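Local coordinates for Slr1438 protein (PDB 3K25) that is of unknown function but probably binds a carbohydrate and may act as an isomerase of the aldose 1-epimerase kind, at residues I64-P69 / L161-Y166; N109-L114 / V133-L138; I145-A150 / A280-Q285; T211-P216 / V231-L236. One frame throughout, in Å; residues are numbered along the deposited sequence.

Interaction 1. Residues I64-P69 / L161-Y166; sequences IPILFP and LGFHPY
Three backbone hydrogen bonds join 64-69 to 161-166, which run antiparallel. Leu67 and Gly162 form a hydrogen-bonded pair in which Leu67 N gives to Gly162 O almost straight (2.7 Å, 167°), approaching from above the carbonyl plane. The returning bond from Gly162 N to Leu67 O is more bent, at 140°, but lies on a lone pair. Two residues along each segment, Pro65 O accepts from His164 N at 2.8 Å, within the carbonyl plane.

Leu67 has CG anti to its own carbonyl carbon (chi1 -37°), which sets CG 3.5 Å from Gly162 O and brings CD2 to the edge of the His164 ring. An alanine here would remove CG and both methyls, and would probably lose the apolar cover over Gly162 and the contact with His164. On the face shared by Ile66 and Phe163, Ile66 CG2 lies alongside Leu161 CD1 at 3.9 Å, the two side chains pointing the same way, while Ile64 CG2 meets the edge of the Phe163 ring. Pro65 CD approaches the edge of the Tyr166 ring in its plane, 3.6 Å from CE2.

Farther out, Leu67 touches His91 and Trp256, and the His164 ring meets that of Trp243. Ile66 packs on Phe134 and Tyr136, and Phe163 on Ile145 and Gln147. Every touching residue is buried: the short strand 66-67 pairs with 157-168 near the centre of the chain, where two antiparallel sheets face each other as in the beta-sandwich fold of the galactose mutarotase clan.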
# COMPACT_ATOMS: atom_id res chain seq x y z
N ILE A 64 -2.83 -3.30 4.07
CA ILE A 64 -2.14 -2.77 2.90
C ILE A 64 -2.86 -1.58 2.28
O ILE A 64 -3.57 -1.70 1.28
CB ILE A 64 -1.97 -3.88 1.85
CG1 ILE A 64 -1.38 -5.12 2.52
CG2 ILE A 64 -1.01 -3.41 0.76
CD1 ILE A 64 -1.30 -6.32 1.62
N PRO A 65 -2.70 -0.39 2.89
CA PRO A 65 -3.35 0.81 2.35
C PRO A 65 -2.84 1.18 0.94
O PRO A 65 -1.67 0.94 0.59
CB PRO A 65 -3.03 1.87 3.40
CG PRO A 65 -3.00 1.06 4.69
CD PRO A 65 -2.19 -0.15 4.25
N ILE A 66 -3.74 1.76 0.15
CA ILE A 66 -3.44 2.17 -1.22
C ILE A 66 -3.24 3.67 -1.27
O ILE A 66 -4.06 4.43 -0.73
CB ILE A 66 -4.62 1.77 -2.13
CG1 ILE A 66 -4.79 0.25 -2.08
CG2 ILE A 66 -4.39 2.27 -3.55
CD1 ILE A 66 -6.04 -0.24 -2.77
N LEU A 67 -2.17 4.10 -1.93
CA LEU A 67 -1.85 5.53 -2.05
C LEU A 67 -2.09 6.02 -3.49
O LEU A 67 -1.35 5.65 -4.42
CB LEU A 67 -0.39 5.78 -1.64
CG LEU A 67 0.14 4.95 -0.46
CD1 LEU A 67 1.60 5.29 -0.23
CD2 LEU A 67 -0.67 5.19 0.80
N PHE A 68 -3.11 6.87 -3.67
CA PHE A 68 -3.47 7.41 -4.99
C PHE A 68 -4.39 8.63 -4.86
O PHE A 68 -5.30 8.64 -4.04
CB PHE A 68 -4.19 6.32 -5.79
CG PHE A 68 -4.74 6.79 -7.11
CD1 PHE A 68 -3.98 6.73 -8.27
CD2 PHE A 68 -6.05 7.27 -7.19
CE1 PHE A 68 -4.51 7.13 -9.49
CE2 PHE A 68 -6.58 7.68 -8.40
CZ PHE A 68 -5.81 7.61 -9.56
N PRO A 69 -4.19 9.67 -5.69
CA PRO A 69 -3.21 9.86 -6.76
C PRO A 69 -1.84 10.39 -6.33
O PRO A 69 -1.10 10.91 -7.16
CB PRO A 69 -3.93 10.81 -7.70
CG PRO A 69 -4.65 11.72 -6.73
CD PRO A 69 -5.20 10.74 -5.71
N LEU A 161 1.04 6.14 -7.52
CA LEU A 161 0.34 5.01 -6.93
C LEU A 161 1.29 4.28 -5.99
O LEU A 161 2.45 4.05 -6.31
CB LEU A 161 -0.15 4.05 -8.03
CG LEU A 161 -0.81 2.77 -7.50
CD1 LEU A 161 -1.90 3.13 -6.48
CD2 LEU A 161 -1.38 1.96 -8.64
N GLY A 162 0.79 3.92 -4.81
CA GLY A 162 1.63 3.22 -3.86
C GLY A 162 0.89 2.24 -2.97
O GLY A 162 -0.32 2.35 -2.74
N PHE A 163 1.63 1.25 -2.47
CA PHE A 163 1.05 0.26 -1.58
C PHE A 163 1.84 0.40 -0.29
O PHE A 163 3.08 0.49 -0.31
CB PHE A 163 1.17 -1.14 -2.19
CG PHE A 163 0.24 -1.36 -3.36
CD1 PHE A 163 -1.04 -1.86 -3.17
CD2 PHE A 163 0.63 -1.00 -4.65
CE1 PHE A 163 -1.93 -2.00 -4.25
CE2 PHE A 163 -0.24 -1.14 -5.74
CZ PHE A 163 -1.53 -1.64 -5.53
N HIS A 164 1.12 0.43 0.82
CA HIS A 164 1.70 0.65 2.13
C HIS A 164 1.56 -0.56 3.06
O HIS A 164 1.04 -0.45 4.17
CB HIS A 164 0.97 1.88 2.70
CG HIS A 164 1.56 2.43 3.96
ND1 HIS A 164 1.67 3.78 4.19
CD2 HIS A 164 1.99 1.81 5.09
CE1 HIS A 164 2.13 3.98 5.41
NE2 HIS A 164 2.34 2.80 5.97
N PRO A 165 2.05 -1.73 2.63
CA PRO A 165 1.93 -2.92 3.49
C PRO A 165 2.60 -2.83 4.86
O PRO A 165 3.73 -2.36 4.99
CB PRO A 165 2.56 -4.03 2.63
CG PRO A 165 3.66 -3.29 1.92
CD PRO A 165 2.95 -1.99 1.49
N TYR A 166 1.87 -3.29 5.87
CA TYR A 166 2.36 -3.33 7.25
C TYR A 166 2.69 -4.78 7.57
O TYR A 166 1.80 -5.55 7.96
CB TYR A 166 1.27 -2.87 8.22
CG TYR A 166 0.96 -1.40 8.19
CD1 TYR A 166 1.42 -0.56 9.19
CD2 TYR A 166 0.16 -0.87 7.18
CE1 TYR A 166 1.08 0.78 9.21
CE2 TYR A 166 -0.19 0.48 7.19
CZ TYR A 166 0.27 1.30 8.21
OH TYR A 166 -0.10 2.62 8.25

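Interaction 2. Residues N109-L114 / V133-L138; sequences NARLDL and VFSYQL
Strands 110-117 and 130-139 are antiparallel neighbours in one of the two large antiparallel sheets of the beta-sandwich, and in 109-114 and 133-138 their backbones are tied by six hydrogen bonds between Ala110 and Leu138, Leu112 and Tyr136, and Leu114 and Phe134. The side chains divide by character. On one face Leu114 crosses Tyr136 at about a right angle, its CD1 3.5 Å from the ring atom CE1, and Leu112 O sits at the edge of the same ring; strands 14-18 and 23-28 cover this apolar side.

The opposite face is polar. Arg111, extended from CG to NE and with CG anti to the backbone N (chi1 167°), turns its guanidinium side-on to Asp113 on its own strand. NE gives to OD1 and NH2 gives to OD2, each at 3.2 Å and each on a syn lone pair. Gln137 lies alongside Arg111, pointing the same way, with its amide plane 30° from the guanidinium. An alanine at Arg111 would remove this two-pronged salt bridge, and the carboxylate of Asp113 would probably be held less firmly in its rotation. Asp113 OD1 has a second donor, Ser135 OG at 2.9 Å, which reaches it from above the carboxylate plane. That same hydroxyl accepts from Gln137 NE2 at 3.2 Å, and its oxygen rests 3.0 Å above one face of the Arg111 guanidinium, offset toward the rim.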
# COMPACT_ATOMS: atom_id res chain seq x y z
N ASN A 109 -6.43 -19.50 -8.45
CA ASN A 109 -6.16 -18.87 -7.16
C ASN A 109 -7.44 -18.24 -6.63
O ASN A 109 -8.49 -18.34 -7.26
CB ASN A 109 -5.08 -17.79 -7.31
CG ASN A 109 -5.38 -16.81 -8.44
OD1 ASN A 109 -6.47 -16.24 -8.53
ND2 ASN A 109 -4.40 -16.60 -9.31
N ALA A 110 -7.35 -17.61 -5.46
CA ALA A 110 -8.49 -16.91 -4.87
C ALA A 110 -8.34 -15.52 -5.46
O ALA A 110 -7.37 -14.83 -5.19
CB ALA A 110 -8.37 -16.86 -3.35
N ARG A 111 -9.29 -15.10 -6.29
CA ARG A 111 -9.16 -13.80 -6.92
C ARG A 111 -10.37 -12.88 -6.78
O ARG A 111 -11.48 -13.22 -7.20
CB ARG A 111 -8.82 -13.99 -8.39
CG ARG A 111 -8.96 -12.74 -9.22
CD ARG A 111 -8.42 -12.98 -10.60
NE ARG A 111 -8.77 -11.90 -11.51
CZ ARG A 111 -8.22 -11.74 -12.71
NH1 ARG A 111 -7.29 -12.59 -13.13
NH2 ARG A 111 -8.61 -10.74 -13.49
N LEU A 112 -10.13 -11.71 -6.21
CA LEU A 112 -11.19 -10.72 -6.02
C LEU A 112 -10.85 -9.46 -6.82
O LEU A 112 -9.75 -8.91 -6.70
CB LEU A 112 -11.34 -10.39 -4.53
CG LEU A 112 -12.72 -9.94 -4.04
CD1 LEU A 112 -13.29 -8.89 -4.95
CD2 LEU A 112 -13.65 -11.13 -4.01
N ASP A 113 -11.80 -9.00 -7.64
CA ASP A 113 -11.60 -7.81 -8.46
C ASP A 113 -12.43 -6.60 -8.00
O ASP A 113 -13.65 -6.63 -7.99
CB ASP A 113 -11.91 -8.15 -9.92
CG ASP A 113 -10.83 -8.99 -10.54
OD1 ASP A 113 -9.97 -9.50 -9.79
OD2 ASP A 113 -10.82 -9.15 -11.78
N LEU A 114 -11.72 -5.53 -7.63
CA LEU A 114 -12.35 -4.32 -7.13
C LEU A 114 -12.19 -3.11 -8.04
O LEU A 114 -11.22 -2.99 -8.78
CB LEU A 114 -11.77 -3.97 -5.76
CG LEU A 114 -11.78 -5.10 -4.74
CD1 LEU A 114 -11.23 -4.58 -3.42
CD2 LEU A 114 -13.20 -5.62 -4.55
N VAL A 133 -9.03 -0.52 -11.46
CA VAL A 133 -9.54 -1.86 -11.23
C VAL A 133 -8.33 -2.64 -10.73
O VAL A 133 -7.35 -2.82 -11.46
CB VAL A 133 -10.11 -2.54 -12.51
CG1 VAL A 133 -11.38 -1.84 -12.97
CG2 VAL A 133 -9.08 -2.54 -13.59
N PHE A 134 -8.39 -3.08 -9.48
CA PHE A 134 -7.29 -3.84 -8.90
C PHE A 134 -7.75 -5.27 -8.75
O PHE A 134 -8.91 -5.54 -8.44
CB PHE A 134 -6.90 -3.29 -7.52
CG PHE A 134 -6.16 -1.97 -7.55
CD1 PHE A 134 -6.14 -1.18 -8.70
CD2 PHE A 134 -5.52 -1.50 -6.40
CE1 PHE A 134 -5.50 0.06 -8.71
CE2 PHE A 134 -4.88 -0.25 -6.39
CZ PHE A 134 -4.86 0.53 -7.54
N SER A 135 -6.82 -6.19 -8.99
CA SER A 135 -7.11 -7.60 -8.87
C SER A 135 -6.23 -8.16 -7.77
O SER A 135 -5.00 -8.03 -7.81
CB SER A 135 -6.80 -8.31 -10.20
OG SER A 135 -7.07 -9.70 -10.13
N TYR A 136 -6.86 -8.74 -6.76
CA TYR A 136 -6.12 -9.33 -5.66
C TYR A 136 -6.20 -10.84 -5.85
O TYR A 136 -7.28 -11.41 -5.86
CB TYR A 136 -6.72 -8.93 -4.32
CG TYR A 136 -6.91 -7.44 -4.14
CD1 TYR A 136 -7.86 -6.75 -4.88
CD2 TYR A 136 -6.18 -6.74 -3.18
CE1 TYR A 136 -8.09 -5.40 -4.68
CE2 TYR A 136 -6.41 -5.38 -2.96
CZ TYR A 136 -7.37 -4.72 -3.72
OH TYR A 136 -7.66 -3.40 -3.47
N GLN A 137 -5.04 -11.46 -6.01
CA GLN A 137 -4.94 -12.90 -6.23
C GLN A 137 -4.13 -13.54 -5.12
O GLN A 137 -3.00 -13.14 -4.86
CB GLN A 137 -4.29 -13.16 -7.59
CG GLN A 137 -4.97 -12.34 -8.66
CD GLN A 137 -4.21 -12.31 -9.96
OE1 GLN A 137 -3.06 -12.73 -10.03
NE2 GLN A 137 -4.85 -11.79 -10.99
N LEU A 138 -4.74 -14.52 -4.46
CA LEU A 138 -4.11 -15.24 -3.36
C LEU A 138 -3.85 -16.70 -3.71
O LEU A 138 -4.78 -17.42 -4.05
CB LEU A 138 -5.00 -15.19 -2.13
CG LEU A 138 -4.38 -15.89 -0.92
CD1 LEU A 138 -3.48 -14.87 -0.21
CD2 LEU A 138 -5.46 -16.41 0.04

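Interaction 3. Residues I145-A150 / A280-Q285; sequences IEQRIA and AWVNFQ
Ala280 O is held by one nearly straight hydrogen bond from Gln147 N (2.8 Å, 172°), with the donor above the carbonyl plane, and by a CA-H...O contact from Glu146 CA at 3.5 Å. Ala280 N repays the bond to Gln147 O, also at 2.8 Å. The second hydrogen-bonded pair is Ile145 with Val282, whose two bonds are both 3.1 Å long and run nearly along the C=O axes.

The side chain of Gln147 reaches across to the partner strand. Its CG is anti to the carbonyl carbon, and a bend at chi2 (82°) folds the amide back over the backbone there. The amide then lies against the peptide between Ala280 and Trp281, with NE2 3.5 Å from Trp281 CA. OE1 is a hydrogen-bond acceptor for Tyr237 OH, a partner beyond both strands that would help fix the turn of the amide.

The pairing lies in the interior of the eight-stranded antiparallel sheet of the sandwich. Here the late strand 276-287 is inserted between 142-151 and 227-233, so distant parts of the sequence become neighbours.

On the face bearing Glu146 and Trp281, the carboxylate turns to Arg144 in a salt bridge through OE2. Trp281 has CG in the crowded position between the backbone N and the carbonyl carbon (chi1 60°), and its ring forms a cation-pi contact with that same Arg144. On the other face, which packs on Phe163 of strand 157-168, Ile145 CD1 meets the edge of the Phe284 ring, 4.3 Å from CE2.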
# COMPACT_ATOMS: atom_id res chain seq x y z
N ILE A 145 -1.19 -8.27 -6.45
CA ILE A 145 -2.24 -7.30 -6.72
C ILE A 145 -1.89 -6.71 -8.07
O ILE A 145 -0.75 -6.31 -8.32
CB ILE A 145 -2.30 -6.18 -5.67
CG1 ILE A 145 -2.23 -6.77 -4.27
CG2 ILE A 145 -3.61 -5.42 -5.82
CD1 ILE A 145 -2.42 -5.77 -3.16
N GLU A 146 -2.87 -6.70 -8.96
CA GLU A 146 -2.65 -6.19 -10.30
C GLU A 146 -3.51 -4.95 -10.46
O GLU A 146 -4.69 -4.94 -10.09
CB GLU A 146 -3.00 -7.26 -11.33
CG GLU A 146 -2.25 -8.56 -11.08
CD GLU A 146 -2.44 -9.59 -12.18
OE1 GLU A 146 -3.60 -9.85 -12.58
OE2 GLU A 146 -1.42 -10.14 -12.65
N GLN A 147 -2.92 -3.91 -11.03
CA GLN A 147 -3.63 -2.66 -11.20
C GLN A 147 -3.71 -2.23 -12.64
O GLN A 147 -2.82 -2.50 -13.44
CB GLN A 147 -2.93 -1.53 -10.42
CG GLN A 147 -2.41 -1.88 -9.03
CD GLN A 147 -1.04 -2.56 -9.08
OE1 GLN A 147 -0.15 -2.10 -9.79
NE2 GLN A 147 -0.88 -3.64 -8.32
N ARG A 148 -4.82 -1.57 -12.96
CA ARG A 148 -5.03 -0.98 -14.28
C ARG A 148 -5.46 0.44 -13.90
O ARG A 148 -6.47 0.63 -13.24
CB ARG A 148 -6.14 -1.68 -15.07
CG ARG A 148 -6.26 -1.12 -16.50
CD ARG A 148 -7.34 -1.82 -17.33
NE ARG A 148 -8.65 -1.77 -16.68
CZ ARG A 148 -9.80 -2.15 -17.24
NH1 ARG A 148 -9.81 -2.59 -18.49
NH2 ARG A 148 -10.93 -2.08 -16.55
N ILE A 149 -4.64 1.41 -14.27
CA ILE A 149 -4.94 2.80 -13.98
C ILE A 149 -5.47 3.37 -15.29
O ILE A 149 -4.75 3.43 -16.29
CB ILE A 149 -3.67 3.58 -13.52
CG1 ILE A 149 -3.03 2.88 -12.32
CG2 ILE A 149 -4.04 5.00 -13.11
CD1 ILE A 149 -2.33 1.58 -12.64
N ALA A 150 -6.74 3.76 -15.30
CA ALA A 150 -7.30 4.29 -16.53
C ALA A 150 -7.68 5.75 -16.45
O ALA A 150 -8.05 6.27 -15.40
CB ALA A 150 -8.53 3.46 -16.94
N ALA A 280 -0.02 -2.43 -13.96
CA ALA A 280 1.15 -2.66 -13.14
C ALA A 280 0.79 -3.75 -12.15
O ALA A 280 -0.35 -4.22 -12.12
CB ALA A 280 1.52 -1.38 -12.41
N TRP A 281 1.77 -4.14 -11.35
CA TRP A 281 1.54 -5.15 -10.34
C TRP A 281 2.60 -5.11 -9.25
O TRP A 281 3.74 -4.68 -9.46
CB TRP A 281 1.51 -6.54 -10.98
CG TRP A 281 2.79 -6.88 -11.67
CD1 TRP A 281 3.09 -6.70 -12.99
CD2 TRP A 281 3.99 -7.38 -11.06
NE1 TRP A 281 4.39 -7.04 -13.24
CE2 TRP A 281 4.97 -7.47 -12.07
CE3 TRP A 281 4.33 -7.76 -9.75
CZ2 TRP A 281 6.28 -7.91 -11.81
CZ3 TRP A 281 5.63 -8.20 -9.50
CH2 TRP A 281 6.59 -8.27 -10.52
N VAL A 282 2.20 -5.57 -8.07
CA VAL A 282 3.09 -5.66 -6.93
C VAL A 282 2.91 -7.08 -6.40
O VAL A 282 1.82 -7.64 -6.47
CB VAL A 282 2.73 -4.64 -5.85
CG1 VAL A 282 3.66 -4.80 -4.68
CG2 VAL A 282 2.83 -3.23 -6.42
N ASN A 283 3.98 -7.68 -5.90
CA ASN A 283 3.89 -9.05 -5.41
C ASN A 283 4.47 -9.20 -4.02
O ASN A 283 5.41 -8.51 -3.64
CB ASN A 283 4.62 -10.00 -6.37
CG ASN A 283 4.17 -11.44 -6.22
OD1 ASN A 283 3.16 -11.86 -6.81
ND2 ASN A 283 4.90 -12.21 -5.43
N PHE A 284 3.88 -10.10 -3.25
CA PHE A 284 4.33 -10.35 -1.90
C PHE A 284 4.53 -11.85 -1.72
O PHE A 284 3.59 -12.63 -1.84
CB PHE A 284 3.30 -9.81 -0.91
CG PHE A 284 3.04 -8.34 -1.09
CD1 PHE A 284 4.02 -7.40 -0.76
CD2 PHE A 284 1.82 -7.89 -1.63
CE1 PHE A 284 3.80 -6.04 -0.97
CE2 PHE A 284 1.60 -6.53 -1.84
CZ PHE A 284 2.59 -5.60 -1.51
N GLN A 285 5.77 -12.23 -1.45
CA GLN A 285 6.11 -13.64 -1.29
C GLN A 285 6.65 -13.91 0.11
O GLN A 285 7.54 -13.21 0.59
CB GLN A 285 7.16 -14.03 -2.32
CG GLN A 285 7.43 -15.51 -2.41
CD GLN A 285 6.29 -16.25 -3.07
OE1 GLN A 285 6.06 -16.11 -4.28
NE2 GLN A 285 5.56 -17.03 -2.29

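Interaction 4. Residues T211-P216 / V231-L236; sequences TQISQP and VSFSEL
A loop meets a strand end here through a single backbone hydrogen bond and one aromatic ring. Segment 211-216 connects strand 205-210, in one sheet of the sandwich, to strand 217-222 in the other, and it approaches 231-236 where strand 227-233 runs out.

Pro216 O is the focus. Phe233 N gives to it at 3.0 Å with an angle of 144°, coming from above the carbonyl plane, and Ser232 CA adds a CA-H...O contact at 3.5 Å. The side chain of Phe233 turns back beneath the same carbonyl: at chi1 35° the ring is brought under it, so that Pro216 O stands 3.4 Å above the ring plane, over its centre. The hydrogen bond to Phe233 N probably keeps the carbonyl over the ring. The proline ring stays to one side, with Pro216 CB 3.7 Å from Phe233 O.

Ile213 supplies the second contact. Its CG1 occupies the crowded position between the backbone N and the carbonyl carbon (chi1 58°), and from there the side chain runs out to meet Phe233 tip to tip. Ile213 CD1 touches CE2 of the Phe233 ring at 3.7 Å, at the edge and near the ring plane.

Leu240 of strand 239-245 packs against both Ile213 and Phe233, while Ser232 lies against Trp281 and Asn283 of strand 276-287, which flanks strand 227-233 in its sheet on the side away from 217-222.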
# COMPACT_ATOMS: atom_id res chain seq x y z
N THR A 211 14.67 6.50 -3.04
CA THR A 211 14.16 6.83 -4.36
C THR A 211 15.08 6.46 -5.52
O THR A 211 14.81 6.82 -6.67
CB THR A 211 13.83 8.33 -4.46
OG1 THR A 211 15.03 9.10 -4.33
CG2 THR A 211 12.85 8.74 -3.36
N GLN A 212 16.16 5.73 -5.21
CA GLN A 212 17.12 5.30 -6.23
C GLN A 212 17.43 3.83 -6.01
O GLN A 212 18.37 3.48 -5.29
CB GLN A 212 18.41 6.12 -6.10
CG GLN A 212 19.37 5.99 -7.27
CD GLN A 212 18.80 6.57 -8.54
OE1 GLN A 212 18.30 7.70 -8.55
NE2 GLN A 212 18.87 5.81 -9.63
N ILE A 213 16.65 2.96 -6.64
CA ILE A 213 16.83 1.52 -6.47
C ILE A 213 17.34 0.81 -7.71
O ILE A 213 17.02 1.20 -8.84
CB ILE A 213 15.50 0.85 -6.01
CG1 ILE A 213 14.38 1.12 -7.02
CG2 ILE A 213 15.13 1.35 -4.62
CD1 ILE A 213 13.05 0.54 -6.62
N SER A 214 18.12 -0.24 -7.50
CA SER A 214 18.72 -1.00 -8.59
C SER A 214 18.10 -2.37 -8.86
O SER A 214 18.61 -3.15 -9.66
CB SER A 214 20.21 -1.18 -8.31
OG SER A 214 20.42 -1.77 -7.04
N GLN A 215 16.99 -2.66 -8.19
CA GLN A 215 16.31 -3.94 -8.34
C GLN A 215 14.81 -3.77 -8.26
O GLN A 215 14.31 -2.96 -7.48
CB GLN A 215 16.74 -4.91 -7.24
CG GLN A 215 18.14 -5.48 -7.36
CD GLN A 215 18.15 -6.80 -8.09
OE1 GLN A 215 17.98 -6.85 -9.30
NE2 GLN A 215 18.34 -7.88 -7.35
N PRO A 216 14.06 -4.53 -9.06
CA PRO A 216 12.60 -4.43 -9.04
C PRO A 216 12.06 -5.29 -7.88
O PRO A 216 10.97 -5.86 -7.96
CB PRO A 216 12.21 -4.99 -10.40
CG PRO A 216 13.21 -6.11 -10.57
CD PRO A 216 14.51 -5.45 -10.13
N VAL A 231 9.24 -8.28 -1.41
CA VAL A 231 8.39 -7.39 -2.19
C VAL A 231 8.94 -7.21 -3.61
O VAL A 231 10.05 -6.72 -3.79
CB VAL A 231 8.31 -6.00 -1.53
CG1 VAL A 231 7.31 -5.14 -2.27
CG2 VAL A 231 7.91 -6.13 -0.07
N SER A 232 8.16 -7.60 -4.61
CA SER A 232 8.59 -7.44 -5.99
C SER A 232 7.58 -6.53 -6.67
O SER A 232 6.46 -6.36 -6.17
CB SER A 232 8.68 -8.80 -6.69
OG SER A 232 7.44 -9.47 -6.68
N PHE A 233 7.94 -5.93 -7.81
CA PHE A 233 7.04 -4.99 -8.48
C PHE A 233 7.34 -4.67 -9.94
O PHE A 233 8.49 -4.71 -10.38
CB PHE A 233 7.02 -3.68 -7.69
CG PHE A 233 8.36 -3.32 -7.08
CD1 PHE A 233 8.79 -3.94 -5.90
CD2 PHE A 233 9.19 -2.38 -7.69
CE1 PHE A 233 10.03 -3.63 -5.34
CE2 PHE A 233 10.44 -2.06 -7.13
CZ PHE A 233 10.86 -2.69 -5.95
N SER A 234 6.29 -4.33 -10.68
CA SER A 234 6.44 -3.96 -12.08
C SER A 234 7.18 -2.60 -12.17
O SER A 234 7.31 -1.89 -11.17
CB SER A 234 5.06 -3.89 -12.76
OG SER A 234 4.29 -2.79 -12.30
N GLU A 235 7.64 -2.24 -13.36
CA GLU A 235 8.41 -1.00 -13.53
C GLU A 235 7.76 0.34 -13.19
O GLU A 235 8.43 1.37 -13.23
CB GLU A 235 9.01 -0.94 -14.93
CG GLU A 235 8.02 -0.92 -16.07
CD GLU A 235 8.72 -1.11 -17.41
OE1 GLU A 235 8.01 -1.15 -18.45
OE2 GLU A 235 9.97 -1.20 -17.43
N LEU A 236 6.47 0.35 -12.86
CA LEU A 236 5.81 1.60 -12.50
C LEU A 236 6.37 2.09 -11.16
O LEU A 236 6.36 3.29 -10.86
CB LEU A 236 4.29 1.38 -12.36
CG LEU A 236 3.48 2.53 -11.75
CD1 LEU A 236 3.39 3.67 -12.76
CD2 LEU A 236 2.08 2.07 -11.33

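Overall arrangement
Interactions 2, 3 and 4 all reach the same eight-stranded antiparallel sheet. Strands 130-139 and 142-151 link interaction 2 to interaction 3, and strand 276-287 leads on to 227-233 in interaction 4; the centres of interactions 2 and 3 lie about 10 Å apart, those of 3 and 4 about 13 Å. Interaction 1 belongs to the other sheet; its Ile66, Leu161 and Phe163 pack on Phe134, Tyr136, Ile145, Gln147 and Val282. Along the chain, interaction 2 falls between the segments of interaction 1 and interaction 4 between those of interaction 3, while 1 and 3 alternate. Interactions 1 and 3 thus join segments 92 and 130 residues apart, whereas 2 and 4 close shorter loops.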